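Local structure of HTH-type transcriptional regulator AscG (Escherichia coli, 3BRQ) at residues E156-A159 / G160-A164. The protein represses the cryptic asc operon of Escherichia coli as a sequence-specific DNA-binding transcriptional regulator of the LacI family. Numbering follows the deposited sequence.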
loop_
_atom_site.group_PDB
_atom_site.type_symbol
_atom_site.label_atom_id
_atom_site.label_comp_id
_atom_site.label_asym_id
_atom_site.label_seq_id
_atom_site.Cartn_x
_atom_site.Cartn_y
_atom_site.Cartn_z
ATOM N N GLU B 156 2.888 -15.402 -14.526
ATOM C CA GLU B 156 3.588 -16.541 -13.887
ATOM C C GLU B 156 2.675 -17.337 -12.955
ATOM O O GLU B 156 2.643 -18.589 -12.994
ATOM C CB GLU B 156 4.769 -16.002 -13.095
ATOM C CG GLU B 156 5.888 -15.473 -14.025
ATOM C CD GLU B 156 6.245 -16.534 -15.059
ATOM O OE1 GLU B 156 6.927 -17.528 -14.679
ATOM O OE2 GLU B 156 5.794 -16.408 -16.228
ATOM N N ARG B 157 1.886 -16.627 -12.146
ATOM C CA ARG B 157 0.945 -17.305 -11.246
ATOM C C ARG B 157 -0.081 -18.146 -12.013
ATOM O O ARG B 157 -0.490 -19.237 -11.593
ATOM C CB ARG B 157 0.247 -16.285 -10.296
ATOM C CG ARG B 157 1.272 -15.679 -9.328
ATOM C CD ARG B 157 0.622 -14.645 -8.277
ATOM N NE ARG B 157 1.715 -14.212 -7.426
ATOM C CZ ARG B 157 1.723 -13.090 -6.703
ATOM N NH1 ARG B 157 0.719 -12.208 -6.816
ATOM N NH2 ARG B 157 2.787 -12.829 -5.953
ATOM N N LEU B 158 -0.565 -17.590 -13.107
ATOM C CA LEU B 158 -1.543 -18.285 -13.893
ATOM C C LEU B 158 -0.886 -19.516 -14.493
ATOM O O LEU B 158 -1.488 -20.575 -14.494
ATOM C CB LEU B 158 -2.101 -17.373 -15.008
ATOM C CG LEU B 158 -3.077 -17.958 -16.042
ATOM C CD1 LEU B 158 -4.278 -18.654 -15.403
ATOM C CD2 LEU B 158 -3.612 -16.838 -16.970
ATOM N N ALA B 159 0.307 -19.358 -15.006
ATOM C CA ALA B 159 1.059 -20.495 -15.617
ATOM C C ALA B 159 1.259 -21.614 -14.566
ATOM O O ALA B 159 1.143 -22.774 -14.881
ATOM C CB ALA B 159 2.408 -19.992 -16.114
ATOM N N GLY B 160 1.477 -21.234 -13.293
ATOM C CA GLY B 160 1.703 -22.216 -12.231
ATOM C C GLY B 160 0.425 -22.959 -11.884
ATOM O O GLY B 160 0.457 -24.131 -11.580
ATOM N N TYR B 161 -0.709 -22.254 -11.864
ATOM C CA TYR B 161 -2.001 -22.909 -11.835
ATOM C C TYR B 161 -2.188 -23.942 -12.987
ATOM O O TYR B 161 -2.561 -25.070 -12.713
ATOM C CB TYR B 161 -3.095 -21.843 -11.847
ATOM C CG TYR B 161 -4.506 -22.350 -12.086
ATOM C CD1 TYR B 161 -5.243 -22.949 -11.050
ATOM C CD2 TYR B 161 -5.110 -22.212 -13.333
ATOM C CE1 TYR B 161 -6.567 -23.396 -11.267
ATOM C CE2 TYR B 161 -6.438 -22.640 -13.555
ATOM C CZ TYR B 161 -7.140 -23.247 -12.535
ATOM O OH TYR B 161 -8.442 -23.665 -12.739
ATOM N N LYS B 162 -2.036 -23.564 -14.243
ATOM C CA LYS B 162 -2.286 -24.523 -15.341
ATOM C C LYS B 162 -1.319 -25.707 -15.228
ATOM O O LYS B 162 -1.715 -26.869 -15.447
ATOM C CB LYS B 162 -2.095 -23.846 -16.708
ATOM C CG LYS B 162 -3.112 -22.687 -16.941
ATOM C CD LYS B 162 -2.820 -21.951 -18.233
ATOM C CE LYS B 162 -4.045 -21.203 -18.791
ATOM N NZ LYS B 162 -3.581 -20.269 -19.894
ATOM N N ASP B 163 -0.060 -25.427 -14.876
ATOM C CA ASP B 163 0.944 -26.544 -14.748
ATOM C C ASP B 163 0.590 -27.530 -13.632
ATOM O O ASP B 163 0.742 -28.730 -13.815
ATOM C CB ASP B 163 2.367 -25.997 -14.574
ATOM C CG ASP B 163 3.486 -27.081 -14.808
ATOM O OD1 ASP B 163 3.333 -28.035 -15.629
ATOM O OD2 ASP B 163 4.554 -26.930 -14.179
ATOM N N ALA B 164 0.159 -27.027 -12.471
ATOM C CA ALA B 164 -0.295 -27.863 -11.361
ATOM C C ALA B 164 -1.483 -28.754 -11.725
ATOM O O ALA B 164 -1.451 -29.965 -11.437
ATOM C CB ALA B 164 -0.600 -27.006 -10.088
#
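Leu158 and Tyr161, one helical turn apart, meet obliquely: the leucine methyl CD1 comes to 4.2 Å from ring atom CD2 of Tyr161. Both side chains set CG anti to the backbone N (chi1 175° in Leu158, 169° in Tyr161), which brings them together on one flank of the helix. CD1 of Leu158 also lies 4.2 Å from CE of Lys162, whose chain, extended beyond CG, runs alongside, so one methyl lies by the CD2 corner of the ring, out of its plane, and beside the aliphatic stem of the lysine. The carbonyl O of Leu158 sits near the plane of the tyrosine ring, at its edge, and 3.3 Å from Tyr161 CB. That same oxygen accepts the N-H of Lys162 at 3.0 Å, while Tyr161 N donates to Arg157 O at 3.0 Å. Beyond the contact, the hydroxyl of Tyr161 hydrogen-bonds to Ile142 O and its ring stacks on Phe144, which Leu158 also touches. The i to i+3 pair Leu158 and Tyr161 thus packs helix 152-167 against strand 142-145, while the Lys162 stem, at i+4, flanks Leu158 and reaches Leu172, in a beta-alpha-beta unit of the periplasmic-binding-protein-like fold.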